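Local coordinates for endoglucanase, glycoside hydrolase family 5 protein (Cytophaga hutchinsonii, PDB 5IHS) that probably hydrolyses internal beta-1,4-glucosidic bonds of cellulose, as an endoglucanase built on a TIM barrel, at residues His226-Arg231 against Glu264-Trp268; Phe245-Thr251 against Ile277-Trp282; Ala234-Leu238 against Phe271-Ile277. The contacts are given in a common frame with arbitrary orientation. Numbering follows the deposited sequence.

Overall arrangement
From the N terminus, the chain enters helix 228-239 at His226-Arg231 and continues through Ala234-Leu238, passes along strand 244-249 (Phe245-Thr251), then down helix 262-274 (Glu264-Trp268, Phe271-Ile277) to strand 279-284. Interactions 1 and 3 each close a loop by bringing helix 262-274 back against helix 228-239, with strand 244-249 between them in sequence; interaction 2 closes the beta-alpha-beta unit from strand 244-249 to strand 279-284. All three pairings cross one another along the chain. Physical contact joins them: Arg231 CD lies 3.7 Å from Phe271 CB, Tyr279 CD2 lies 3.6 Å from Leu272 CD1, and interactions 2 and 3 share Ile277. Together they tie the last two barrel strands to two neighbouring outer helices.

Interaction 1: residues His226-Arg231 against Glu264-Trp268; sequences HKQELR and ETALW
Trp268 and Glu264, one turn apart on helix 262-274, meet Arg231 of helix 228-239. Residues 264-268 are helical throughout; Lys227 is the N-cap of the helix that starts at Gln228. The register pairs Lys227 with Glu264 (CA-CA 7.1 Å) and Arg231 with Trp268 (CA-CA 7.8 Å), so both segments advance in the same direction. Arg231 (m, t, m) lies over one face of the indole: its CG is 3.5 Å from the centroid of the Trp268 six-membered ring, and its CZ stands 4.5 Å from that of the five-membered ring, a cation-pi contact. Both Arg231 NH1 (2.8 Å) and NH2 (2.9 Å) hydrogen-bond Glu264 OE2 in a salt bridge, Glu264 being t, p. At the ring edge, Trp268 NE1 donates a hydrogen bond to His226 O, 2.9 Å away. Phe221, on strand 215-221, stacks on Trp268. Such side-by-side packing of two helices is that of the outer layer of a TIM barrel.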
loop_
_atom_site.group_PDB
_atom_site.type_symbol
_atom_site.label_atom_id
_atom_site.label_comp_id
_atom_site.label_asym_id
_atom_site.label_seq_id
_atom_site.Cartn_x
_atom_site.Cartn_y
_atom_site.Cartn_z
ATOM N N HIS A 226 13.936 -7.914 -9.023
ATOM C CA HIS A 226 13.731 -6.684 -9.780
ATOM C C HIS A 226 14.796 -5.668 -9.410
ATOM O O HIS A 226 14.916 -5.283 -8.242
ATOM C CB HIS A 226 12.356 -6.108 -9.467
ATOM C CG HIS A 226 11.250 -7.079 -9.673
ATOM N ND1 HIS A 226 10.298 -7.329 -8.712
ATOM C CD2 HIS A 226 10.961 -7.891 -10.719
ATOM C CE1 HIS A 226 9.457 -8.240 -9.167
ATOM N NE2 HIS A 226 9.836 -8.598 -10.382
ATOM N N LYS A 227 15.554 -5.227 -10.408
ATOM C CA LYS A 227 16.695 -4.354 -10.187
ATOM C C LYS A 227 16.616 -3.138 -11.105
ATOM O O LYS A 227 15.551 -2.524 -11.215
ATOM C CB LYS A 227 17.993 -5.154 -10.297
ATOM C CG LYS A 227 17.981 -6.358 -9.361
ATOM C CD LYS A 227 19.275 -7.112 -9.394
ATOM C CE LYS A 227 19.105 -8.533 -8.888
ATOM N NZ LYS A 227 18.974 -8.643 -7.434
ATOM N N GLN A 228 17.713 -2.757 -11.759
ATOM C CA GLN A 228 17.708 -1.482 -12.470
ATOM C C GLN A 228 16.692 -1.453 -13.609
ATOM O O GLN A 228 16.151 -0.389 -13.915
ATOM C CB GLN A 228 19.106 -1.159 -12.989
ATOM C CG GLN A 228 19.221 0.210 -13.618
ATOM C CD GLN A 228 18.946 1.320 -12.626
ATOM O OE1 GLN A 228 19.381 1.259 -11.472
ATOM N NE2 GLN A 228 18.218 2.339 -13.065
ATOM N N GLU A 229 16.410 -2.593 -14.245
ATOM C CA GLU A 229 15.451 -2.593 -15.347
ATOM C C GLU A 229 14.072 -2.106 -14.898
ATOM O O GLU A 229 13.383 -1.397 -15.644
ATOM C CB GLU A 229 15.371 -3.977 -15.984
ATOM C CG GLU A 229 14.589 -5.020 -15.215
ATOM C CD GLU A 229 15.181 -5.413 -13.868
ATOM O OE1 GLU A 229 16.383 -5.174 -13.603
ATOM O OE2 GLU A 229 14.424 -5.994 -13.073
ATOM N N LEU A 230 13.642 -2.477 -13.691
ATOM C CA LEU A 230 12.344 -2.009 -13.217
ATOM C C LEU A 230 12.406 -0.559 -12.729
ATOM O O LEU A 230 11.420 0.176 -12.878
ATOM C CB LEU A 230 11.766 -2.972 -12.168
ATOM C CG LEU A 230 10.308 -2.712 -11.771
ATOM C CD1 LEU A 230 9.350 -2.854 -12.947
ATOM C CD2 LEU A 230 9.883 -3.660 -10.645
ATOM N N ARG A 231 13.544 -0.115 -12.174
ATOM C CA ARG A 231 13.708 1.311 -11.911
ATOM C C ARG A 231 13.631 2.111 -13.204
ATOM O O ARG A 231 13.057 3.203 -13.230
ATOM C CB ARG A 231 15.019 1.586 -11.176
ATOM C CG ARG A 231 15.014 1.112 -9.732
ATOM C CD ARG A 231 16.236 1.608 -8.951
ATOM N NE ARG A 231 17.468 0.908 -9.303
ATOM C CZ ARG A 231 17.857 -0.257 -8.795
ATOM N NH1 ARG A 231 17.111 -0.894 -7.905
ATOM N NH2 ARG A 231 19.013 -0.789 -9.177
ATOM N N GLU A 264 20.557 -4.355 -2.623
ATOM C CA GLU A 264 19.659 -3.945 -3.699
ATOM C C GLU A 264 18.449 -3.201 -3.148
ATOM O O GLU A 264 17.970 -2.249 -3.775
ATOM C CB GLU A 264 19.238 -5.139 -4.560
ATOM C CG GLU A 264 18.437 -4.730 -5.799
ATOM C CD GLU A 264 19.266 -4.027 -6.866
ATOM O OE1 GLU A 264 20.475 -4.336 -6.985
ATOM O OE2 GLU A 264 18.700 -3.169 -7.579
ATOM N N THR A 265 17.950 -3.607 -1.973
ATOM C CA THR A 265 16.864 -2.856 -1.348
ATOM C C THR A 265 17.277 -1.401 -1.137
ATOM O O THR A 265 16.496 -0.480 -1.401
ATOM C CB THR A 265 16.430 -3.506 -0.027
ATOM O OG1 THR A 265 16.008 -4.860 -0.230
ATOM C CG2 THR A 265 15.263 -2.764 0.595
ATOM N N ALA A 266 18.520 -1.178 -0.695
ATOM C CA ALA A 266 19.004 0.184 -0.482
ATOM C C ALA A 266 19.064 0.982 -1.783
ATOM O O ALA A 266 18.815 2.189 -1.776
ATOM C CB ALA A 266 20.374 0.157 0.196
ATOM N N LEU A 267 19.405 0.338 -2.909
ATOM C CA LEU A 267 19.364 1.041 -4.191
ATOM C C LEU A 267 17.944 1.464 -4.530
ATOM O O LEU A 267 17.728 2.554 -5.081
ATOM C CB LEU A 267 19.939 0.184 -5.319
ATOM C CG LEU A 267 21.434 -0.124 -5.236
ATOM C CD1 LEU A 267 21.845 -0.915 -6.455
ATOM C CD2 LEU A 267 22.279 1.136 -5.103
ATOM N N TRP A 268 16.962 0.625 -4.202
ATOM C CA TRP A 268 15.576 1.021 -4.384
ATOM C C TRP A 268 15.201 2.179 -3.466
ATOM O O TRP A 268 14.544 3.124 -3.910
ATOM C CB TRP A 268 14.651 -0.169 -4.171
ATOM C CG TRP A 268 14.488 -1.024 -5.383
ATOM C CD1 TRP A 268 15.110 -2.204 -5.664
ATOM C CD2 TRP A 268 13.611 -0.757 -6.479
ATOM N NE1 TRP A 268 14.665 -2.692 -6.877
ATOM C CE2 TRP A 268 13.742 -1.822 -7.396
ATOM C CE3 TRP A 268 12.716 0.272 -6.765
ATOM C CZ2 TRP A 268 13.002 -1.881 -8.579
ATOM C CZ3 TRP A 268 11.984 0.215 -7.935
ATOM C CH2 TRP A 268 12.132 -0.852 -8.827
HETATM O O HOH W 1 21.385 -6.984 -7.002
#

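Interaction 2: residues Phe245-Thr251 against Ile277-Trp282; sequences FVTEYGT and ISYCNW
Tyr249, with chi1 at p, lays its ring over the backbone of Asn281, whose CA is 4.0 Å from the ring centroid in a CH-pi contact. Strands 245-249 and 279-281 run parallel, their axes 4.7 Å apart at closest and 18° between directions. Val246 bridges Tyr279 (CA-CA 4.6 Å) and Tyr249 bridges Asn281 (CA-CA 5.0 Å): three steps on one strand match two on the other, which defines a beta bulge. The extra residue is accommodated where Val246 centres an inverse gamma turn and Thr247 adopts phi/psi of -75/-12. Four backbone hydrogen bonds set the ladder: Val246 N to Ser278 O (2.9 Å), Cys280 N to Val246 O (3.0 Å), a weak one from Tyr249 N to Cys280 O (3.0 Å), and Trp282 N to Tyr249 O (2.9 Å). Water 2 then links Thr251 N, Asn281 ND2 and Trp282 O. Before the bulge, Ser278 CB sits 3.7 Å from the centroid of the Phe245 ring, over its face. Within the bulge, Glu248 (t, t) carries OE2 over a face of Trp282, while Glu248 OE1 is 3.4 Å from Trp282 CE3. Arg85 forms a salt bridge with this carboxylate and Tyr222 OH hydrogen-bonds it. A buried glutamate so held near the C-terminal end of the seventh barrel strand is consistent with the catalytic nucleophile of family 5 glycosidases.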
loop_
_atom_site.group_PDB
_atom_site.type_symbol
_atom_site.label_atom_id
_atom_site.label_comp_id
_atom_site.label_asym_id
_atom_site.label_seq_id
_atom_site.Cartn_x
_atom_site.Cartn_y
_atom_site.Cartn_z
ATOM N N PHE A 245 2.987 4.940 -6.620
ATOM C CA PHE A 245 2.974 4.621 -5.192
ATOM C C PHE A 245 3.390 3.159 -5.059
ATOM O O PHE A 245 2.768 2.278 -5.666
ATOM C CB PHE A 245 1.558 4.857 -4.639
ATOM C CG PHE A 245 1.443 4.945 -3.120
ATOM C CD1 PHE A 245 2.010 4.020 -2.254
ATOM C CD2 PHE A 245 0.697 5.971 -2.556
ATOM C CE1 PHE A 245 1.861 4.131 -0.881
ATOM C CE2 PHE A 245 0.547 6.078 -1.176
ATOM C CZ PHE A 245 1.121 5.150 -0.353
ATOM N N VAL A 246 4.454 2.898 -4.299
ATOM C CA VAL A 246 4.882 1.528 -4.036
ATOM C C VAL A 246 4.049 1.006 -2.867
ATOM O O VAL A 246 4.442 1.083 -1.696
ATOM C CB VAL A 246 6.398 1.432 -3.807
ATOM C CG1 VAL A 246 6.788 0.021 -3.380
ATOM C CG2 VAL A 246 7.136 1.806 -5.084
ATOM N N THR A 247 2.862 0.472 -3.171
ATOM C CA THR A 247 2.014 -0.017 -2.095
ATOM C C THR A 247 2.510 -1.331 -1.532
ATOM O O THR A 247 2.025 -1.745 -0.476
ATOM C CB THR A 247 0.549 -0.148 -2.528
ATOM O OG1 THR A 247 0.479 -1.097 -3.587
ATOM C CG2 THR A 247 -0.047 1.200 -2.967
ATOM N N GLU A 248 3.458 -1.985 -2.204
ATOM C CA GLU A 248 4.029 -3.226 -1.705
ATOM C C GLU A 248 5.424 -3.405 -2.283
ATOM O O GLU A 248 5.618 -3.306 -3.506
ATOM C CB GLU A 248 3.154 -4.415 -2.117
ATOM C CG GLU A 248 3.476 -5.685 -1.389
ATOM C CD GLU A 248 2.692 -6.868 -1.934
ATOM O OE1 GLU A 248 1.434 -6.811 -1.933
ATOM O OE2 GLU A 248 3.351 -7.844 -2.369
ATOM N N TYR A 249 6.387 -3.717 -1.418
ATOM C CA TYR A 249 7.699 -4.158 -1.877
ATOM C C TYR A 249 8.236 -5.146 -0.857
ATOM O O TYR A 249 7.876 -5.113 0.321
ATOM C CB TYR A 249 8.700 -2.985 -2.081
ATOM C CG TYR A 249 9.201 -2.429 -0.769
ATOM C CD1 TYR A 249 8.456 -1.491 -0.068
ATOM C CD2 TYR A 249 10.409 -2.850 -0.211
ATOM C CE1 TYR A 249 8.876 -1.007 1.165
ATOM C CE2 TYR A 249 10.837 -2.373 1.022
ATOM C CZ TYR A 249 10.062 -1.459 1.711
ATOM O OH TYR A 249 10.497 -1.022 2.936
ATOM N N GLY A 250 9.134 -6.014 -1.308
ATOM C CA GLY A 250 9.850 -6.907 -0.431
ATOM C C GLY A 250 11.332 -6.571 -0.338
ATOM O O GLY A 250 11.830 -5.625 -0.939
ATOM N N THR A 251 12.038 -7.398 0.429
ATOM C CA THR A 251 13.494 -7.323 0.535
ATOM C C THR A 251 14.179 -8.516 -0.130
ATOM O O THR A 251 15.405 -8.655 -0.025
ATOM C CB THR A 251 13.908 -7.280 2.002
ATOM O OG1 THR A 251 13.439 -8.480 2.627
ATOM C CG2 THR A 251 13.350 -6.046 2.711
ATOM N N ILE A 277 8.650 8.941 -3.677
ATOM C CA ILE A 277 7.658 7.886 -3.884
ATOM C C ILE A 277 7.417 7.162 -2.564
ATOM O O ILE A 277 8.357 6.681 -1.918
ATOM C CB ILE A 277 8.116 6.904 -4.979
ATOM C CG1 ILE A 277 8.257 7.640 -6.315
ATOM C CG2 ILE A 277 7.130 5.744 -5.091
ATOM C CD1 ILE A 277 8.900 6.804 -7.431
ATOM N N SER A 278 6.149 7.080 -2.162
ATOM C CA SER A 278 5.785 6.410 -0.924
ATOM C C SER A 278 5.945 4.896 -1.062
ATOM O O SER A 278 5.801 4.331 -2.155
ATOM C CB SER A 278 4.330 6.732 -0.588
ATOM O OG SER A 278 4.131 8.108 -0.275
ATOM N N TYR A 279 6.204 4.233 0.072
ATOM C CA TYR A 279 6.473 2.800 0.035
ATOM C C TYR A 279 6.024 2.061 1.293
ATOM O O TYR A 279 6.134 2.575 2.407
ATOM C CB TYR A 279 7.945 2.520 -0.293
ATOM C CG TYR A 279 9.055 3.122 0.555
ATOM C CD1 TYR A 279 9.430 2.551 1.770
ATOM C CD2 TYR A 279 9.821 4.178 0.080
ATOM C CE1 TYR A 279 10.505 3.019 2.490
ATOM C CE2 TYR A 279 10.916 4.655 0.799
ATOM C CZ TYR A 279 11.260 4.061 1.997
ATOM O OH TYR A 279 12.362 4.551 2.684
ATOM N N CYS A 280 5.467 0.856 1.101
ATOM C CA CYS A 280 5.046 -0.023 2.194
ATOM C C CYS A 280 5.614 -1.418 1.989
ATOM O O CYS A 280 5.489 -1.981 0.898
ATOM C CB CYS A 280 3.522 -0.183 2.261
ATOM S SG CYS A 280 2.613 1.282 2.701
ATOM N N ASN A 281 6.192 -1.988 3.043
ATOM C CA ASN A 281 6.838 -3.296 2.971
ATOM C C ASN A 281 5.876 -4.445 3.253
ATOM O O ASN A 281 5.039 -4.382 4.160
ATOM C CB ASN A 281 7.983 -3.364 3.980
ATOM C CG ASN A 281 8.632 -4.736 4.040
ATOM O OD1 ASN A 281 8.524 -5.438 5.045
ATOM N ND2 ASN A 281 9.340 -5.104 2.980
ATOM N N TRP A 282 6.048 -5.518 2.487
ATOM C CA TRP A 282 5.363 -6.792 2.680
ATOM C C TRP A 282 6.279 -7.712 3.481
ATOM O O TRP A 282 7.360 -8.063 2.976
ATOM C CB TRP A 282 5.089 -7.401 1.313
ATOM C CG TRP A 282 4.277 -8.657 1.300
ATOM C CD1 TRP A 282 4.749 -9.936 1.271
ATOM C CD2 TRP A 282 2.849 -8.753 1.287
ATOM N NE1 TRP A 282 3.704 -10.819 1.236
ATOM C CE2 TRP A 282 2.526 -10.125 1.238
ATOM C CE3 TRP A 282 1.810 -7.813 1.314
ATOM C CZ2 TRP A 282 1.207 -10.581 1.204
ATOM C CZ3 TRP A 282 0.501 -8.268 1.279
ATOM C CH2 TRP A 282 0.214 -9.639 1.210
HETATM O O HOH W 2 10.105 -8.087 2.687
#

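Interaction 3: residues Ala234-Leu238 against Phe271-Ile277; sequences AQKAL and FLDAHKI
A Schellman motif ends helix 262-274, and the residues around it pack against the neighbouring helix. Lys276, the C-prime residue, has phi/psi of 53/44; the motif is closed by hydrogen bonds from Ile277 N to Leu272 O (2.9 Å) and Lys276 N to Asp273 O (3.2 Å), and His275 is the first residue to leave helical angles. Residues 234-238 are helical throughout. The backbones stay well separated: the nearest CA pair, Leu238 and His275, is 9.0 Å apart, so side chains alone span the gap. Leu238 (m, t) and His275 (chi1 m) both direct CA-to-CB toward the other segment. Leu238 CD1 lies over one face of the His275 imidazole, 3.9 Å from its centroid, as a CH-pi contact, and reaches Ile277 CD1 at 4.4 Å. One turn earlier, Ala234 CB meets Phe271 CZ at 3.8 Å, Phe271 having chi1 at t. Nearer the surface, Gln235 OE1 approaches His275 CE1 to 3.2 Å, but no hydrogen bond crosses this interface: OE1 to His275 NE2, also 3.2 Å, has a poor angle, while Gln235 NE2 hydrogen-bonds Asp239 OD1. The contact is mainly van der Waals packing, with a polar Gln235-His275 contact at its edge, burying 222 Å² in all. Inward, Ala234 and Leu238 rest on Leu244 while Leu272 and Ile277 rest on Val246, both on strand 244-249; Ala237 touches helix 202-207, and Asp273 forms a salt bridge with Lys323 of helix 311-329.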
loop_
_atom_site.group_PDB
_atom_site.type_symbol
_atom_site.label_atom_id
_atom_site.label_comp_id
_atom_site.label_asym_id
_atom_site.label_seq_id
_atom_site.Cartn_x
_atom_site.Cartn_y
_atom_site.Cartn_z
ATOM N N ALA A 234 10.014 2.468 -14.127
ATOM C CA ALA A 234 9.403 3.496 -13.292
ATOM C C ALA A 234 9.775 4.895 -13.769
ATOM O O ALA A 234 8.912 5.772 -13.879
ATOM C CB ALA A 234 9.826 3.279 -11.842
ATOM N N GLN A 235 11.058 5.120 -14.070
ATOM C CA GLN A 235 11.491 6.442 -14.527
ATOM C C GLN A 235 10.790 6.841 -15.821
ATOM O O GLN A 235 10.393 8.001 -15.991
ATOM C CB GLN A 235 13.011 6.462 -14.709
ATOM C CG GLN A 235 13.555 7.801 -15.181
ATOM C CD GLN A 235 13.358 8.900 -14.138
ATOM O OE1 GLN A 235 13.922 8.835 -13.039
ATOM N NE2 GLN A 235 12.538 9.899 -14.464
ATOM N N LYS A 236 10.626 5.890 -16.743
ATOM C CA LYS A 236 9.933 6.186 -17.992
ATOM C C LYS A 236 8.481 6.581 -17.745
ATOM O O LYS A 236 7.949 7.464 -18.421
ATOM C CB LYS A 236 10.049 4.996 -18.950
ATOM C CG LYS A 236 11.465 4.804 -19.491
ATOM C CD LYS A 236 11.615 3.559 -20.348
ATOM C CE LYS A 236 13.082 3.313 -20.694
ATOM N NZ LYS A 236 13.284 2.236 -21.702
ATOM N N ALA A 237 7.821 5.950 -16.777
ATOM C CA ALA A 237 6.460 6.358 -16.434
ATOM C C ALA A 237 6.432 7.769 -15.847
ATOM O O ALA A 237 5.536 8.561 -16.163
ATOM C CB ALA A 237 5.839 5.351 -15.465
ATOM N N LEU A 238 7.398 8.101 -14.983
ATOM C CA LEU A 238 7.482 9.457 -14.454
ATOM C C LEU A 238 7.697 10.464 -15.577
ATOM O O LEU A 238 7.110 11.560 -15.566
ATOM C CB LEU A 238 8.611 9.536 -13.428
ATOM C CG LEU A 238 8.465 8.653 -12.189
ATOM C CD1 LEU A 238 9.727 8.741 -11.345
ATOM C CD2 LEU A 238 7.252 9.040 -11.374
ATOM N N PHE A 271 16.384 5.411 -4.954
ATOM C CA PHE A 271 15.540 5.842 -6.068
ATOM C C PHE A 271 14.204 6.394 -5.582
ATOM O O PHE A 271 13.756 7.459 -6.026
ATOM C CB PHE A 271 15.327 4.647 -6.997
ATOM C CG PHE A 271 14.359 4.900 -8.117
ATOM C CD1 PHE A 271 14.757 5.576 -9.257
ATOM C CD2 PHE A 271 13.053 4.432 -8.041
ATOM C CE1 PHE A 271 13.862 5.805 -10.292
ATOM C CE2 PHE A 271 12.160 4.657 -9.075
ATOM C CZ PHE A 271 12.570 5.339 -10.199
ATOM N N LEU A 272 13.548 5.672 -4.673
ATOM C CA LEU A 272 12.238 6.101 -4.203
ATOM C C LEU A 272 12.328 7.434 -3.472
ATOM O O LEU A 272 11.495 8.324 -3.681
ATOM C CB LEU A 272 11.609 5.034 -3.310
ATOM C CG LEU A 272 11.415 3.672 -3.990
ATOM C CD1 LEU A 272 11.011 2.624 -2.972
ATOM C CD2 LEU A 272 10.391 3.758 -5.125
ATOM N N ASP A 273 13.351 7.607 -2.634
ATOM C CA ASP A 273 13.512 8.875 -1.931
ATOM C C ASP A 273 13.822 10.008 -2.904
ATOM O O ASP A 273 13.346 11.135 -2.719
ATOM C CB ASP A 273 14.615 8.752 -0.882
ATOM C CG ASP A 273 14.194 7.941 0.338
ATOM O OD1 ASP A 273 12.981 7.702 0.559
ATOM O OD2 ASP A 273 15.116 7.572 1.105
ATOM N N ALA A 274 14.624 9.734 -3.937
ATOM C CA ALA A 274 14.957 10.775 -4.904
ATOM C C ALA A 274 13.713 11.321 -5.590
ATOM O O ALA A 274 13.681 12.500 -5.968
ATOM C CB ALA A 274 15.931 10.226 -5.948
ATOM N N HIS A 275 12.692 10.483 -5.760
ATOM C CA HIS A 275 11.454 10.830 -6.450
ATOM C C HIS A 275 10.280 11.016 -5.499
ATOM O O HIS A 275 9.150 11.196 -5.951
ATOM C CB HIS A 275 11.143 9.778 -7.513
ATOM C CG HIS A 275 12.167 9.747 -8.590
ATOM N ND1 HIS A 275 12.166 10.659 -9.626
ATOM C CD2 HIS A 275 13.287 9.002 -8.740
ATOM C CE1 HIS A 275 13.209 10.432 -10.403
ATOM N NE2 HIS A 275 13.904 9.434 -9.889
ATOM N N LYS A 276 10.532 10.986 -4.194
ATOM C CA LYS A 276 9.495 11.167 -3.183
ATOM C C LYS A 276 8.323 10.201 -3.391
ATOM O O LYS A 276 7.152 10.571 -3.246
ATOM C CB LYS A 276 9.032 12.626 -3.121
ATOM C CG LYS A 276 10.181 13.584 -2.855
ATOM C CD LYS A 276 9.741 15.025 -2.897
ATOM C CE LYS A 276 10.892 15.999 -2.630
ATOM N NZ LYS A 276 12.220 15.584 -3.140
ATOM N N ILE A 277 8.650 8.941 -3.677
ATOM C CA ILE A 277 7.658 7.886 -3.884
ATOM C C ILE A 277 7.417 7.162 -2.564
ATOM O O ILE A 277 8.357 6.681 -1.918
ATOM C CB ILE A 277 8.116 6.904 -4.979
ATOM C CG1 ILE A 277 8.257 7.640 -6.315
ATOM C CG2 ILE A 277 7.130 5.744 -5.091
ATOM C CD1 ILE A 277 8.900 6.804 -7.431
#